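Local structure of hypothetical protein, haloacid dehalogenase-like hydrolase (Bacillus subtilis, 1NRW) at residues V41-R46 and A215-A220. The protein removes phosphate from phosphorylated five- and six-carbon sugars and nucleoside monophosphates in vitro, as a magnesium-dependent phosphatase of the haloacid dehalogenase superfamily. Residues are numbered along the deposited sequence; the frame is centred on the assembly and turned at random.
Sequences VVSTGR and ASKGQA. With PO4 (phosphate ion), chain B.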
loop_
_atom_site.group_PDB
_atom_site.type_symbol
_atom_site.label_atom_id
_atom_site.label_comp_id
_atom_site.label_asym_id
_atom_site.label_seq_id
_atom_site.Cartn_x
_atom_site.Cartn_y
_atom_site.Cartn_z
ATOM N N VAL A 41 -4.134 12.737 -0.567
ATOM C CA VAL A 41 -3.412 11.674 -1.250
ATOM C C VAL A 41 -3.645 10.342 -0.550
ATOM O O VAL A 41 -3.557 10.256 0.674
ATOM C CB VAL A 41 -1.893 11.959 -1.258
ATOM C CG1 VAL A 41 -1.174 10.930 -2.118
ATOM C CG2 VAL A 41 -1.636 13.374 -1.756
ATOM N N VAL A 42 -3.968 9.315 -1.328
ATOM C CA VAL A 42 -4.175 7.973 -0.792
ATOM C C VAL A 42 -2.934 7.185 -1.205
ATOM O O VAL A 42 -2.566 7.160 -2.386
ATOM C CB VAL A 42 -5.462 7.341 -1.361
ATOM C CG1 VAL A 42 -5.536 5.864 -1.004
ATOM C CG2 VAL A 42 -6.671 8.068 -0.790
ATOM N N SER A 43 -2.292 6.552 -0.229
ATOM C CA SER A 43 -1.045 5.824 -0.465
ATOM C C SER A 43 -1.130 4.341 -0.123
ATOM O O SER A 43 -1.468 3.970 1.002
ATOM C CB SER A 43 0.070 6.481 0.348
ATOM O OG SER A 43 1.330 5.900 0.056
ATOM N N THR A 44 -0.773 3.495 -1.084
ATOM C CA THR A 44 -0.882 2.052 -0.900
ATOM C C THR A 44 0.221 1.239 -1.577
ATOM O O THR A 44 0.920 1.727 -2.462
ATOM C CB THR A 44 -2.242 1.563 -1.467
ATOM O OG1 THR A 44 -2.396 0.155 -1.242
ATOM C CG2 THR A 44 -2.320 1.832 -2.975
ATOM N N GLY A 45 0.361 -0.011 -1.145
ATOM C CA GLY A 45 1.329 -0.904 -1.749
ATOM C C GLY A 45 0.665 -1.595 -2.932
ATOM O O GLY A 45 1.321 -2.268 -3.721
ATOM N N ARG A 46 -0.651 -1.426 -3.055
ATOM C CA ARG A 46 -1.397 -2.038 -4.153
ATOM C C ARG A 46 -1.245 -1.256 -5.455
ATOM O O ARG A 46 -0.570 -0.232 -5.506
ATOM C CB ARG A 46 -2.882 -2.139 -3.801
ATOM C CG ARG A 46 -3.203 -3.084 -2.643
ATOM C CD ARG A 46 -4.695 -3.081 -2.405
ATOM N NE ARG A 46 -5.081 -3.755 -1.171
ATOM C CZ ARG A 46 -5.506 -5.012 -1.102
ATOM N NH1 ARG A 46 -5.596 -5.752 -2.202
ATOM N NH2 ARG A 46 -5.877 -5.517 0.068
ATOM N N ALA A 215 11.705 4.315 -4.048
ATOM C CA ALA A 215 10.266 4.084 -4.012
ATOM C C ALA A 215 9.808 3.659 -2.616
ATOM O O ALA A 215 9.979 2.509 -2.220
ATOM C CB ALA A 215 9.875 3.012 -5.035
ATOM N N SER A 216 9.257 4.604 -1.864
ATOM C CA SER A 216 8.725 4.325 -0.533
ATOM C C SER A 216 7.581 5.315 -0.346
ATOM O O SER A 216 7.527 6.342 -1.029
ATOM C CB SER A 216 9.792 4.509 0.558
ATOM O OG SER A 216 10.127 5.874 0.767
ATOM N N LYS A 217 6.650 5.019 0.555
ATOM C CA LYS A 217 5.536 5.936 0.744
ATOM C C LYS A 217 6.031 7.306 1.193
ATOM O O LYS A 217 5.497 8.328 0.771
ATOM C CB LYS A 217 4.530 5.366 1.751
ATOM C CG LYS A 217 3.769 4.158 1.210
ATOM C CD LYS A 217 2.612 3.764 2.122
ATOM C CE LYS A 217 1.867 2.548 1.574
ATOM N NZ LYS A 217 0.678 2.226 2.412
ATOM N N GLY A 218 7.065 7.319 2.033
ATOM C CA GLY A 218 7.614 8.576 2.512
ATOM C C GLY A 218 8.288 9.392 1.419
ATOM O O GLY A 218 8.102 10.600 1.343
ATOM N N GLN A 219 9.072 8.744 0.565
ATOM C CA GLN A 219 9.745 9.463 -0.513
ATOM C C GLN A 219 8.756 9.988 -1.550
ATOM O O GLN A 219 8.950 11.067 -2.111
ATOM C CB GLN A 219 10.785 8.563 -1.184
ATOM C CG GLN A 219 11.989 8.281 -0.302
ATOM C CD GLN A 219 12.955 7.302 -0.931
ATOM O OE1 GLN A 219 12.789 6.079 -0.825
ATOM N NE2 GLN A 219 13.963 7.833 -1.608
ATOM N N ALA A 220 7.695 9.227 -1.803
ATOM C CA ALA A 220 6.681 9.642 -2.764
ATOM C C ALA A 220 5.950 10.864 -2.219
ATOM O O ALA A 220 5.605 11.779 -2.969
ATOM C CB ALA A 220 5.690 8.499 -3.021
HETATM P P PO4 B . -1.665 -0.864 2.144
HETATM O O1 PO4 B . -1.886 -0.352 3.511
HETATM O O2 PO4 B . -0.437 -0.247 1.582
HETATM O O3 PO4 B . -1.507 -2.338 2.195
HETATM O O4 PO4 B . -2.831 -0.510 1.301
HETATM O O HOH W 1 2.813 8.196 0.727
#
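With CG of Lys217 turned anti to its carbonyl carbon (chi1 -70°) and every later torsion extended, the lysine runs straight from the first turn of helix 217-227 to the end of strand 39-43, where Ser43 waits with OG anti to its backbone N (chi1 -174°). That hydroxyl lies alongside the lysine stem, 3.2 Å from Lys217 CG, and a water joins Ser43 OG to Lys217 O. Further along, Lys217 NZ donates to Ser43 O at 3.1 Å, approaching from above the carbonyl plane, 52° out of it, and to phosphate O2 at 2.8 Å. The same O2 accepts from Gly45 N at 2.9 Å, while Thr44 OG1 donates to phosphate O4. Thr44 OG1 also accepts a nearly straight hydrogen bond from Arg46 N (3.0 Å), closing an ST turn that fixes the threonine beside the anion. Salt bridges from Lys217 NZ to Asp10, probably the nucleophile, and to Asp244 complete the setting, and Asn243 also binds the phosphate. Shortening Lys217 to an alanine is likely to leave phosphate O2 with Gly45 N but without its lysine, take the ammonium charge away from Asp10 and Asp244, and remove the stem packed against Ser43 OG. Here the hydroxyl and backbone NH of the Ser/Thr motif (motif II) and the lysine of motif III in haloacid dehalogenase-like phosphatases meet on one anion, an arrangement consistent with holding a substrate phosphoryl group and offsetting its negative charge.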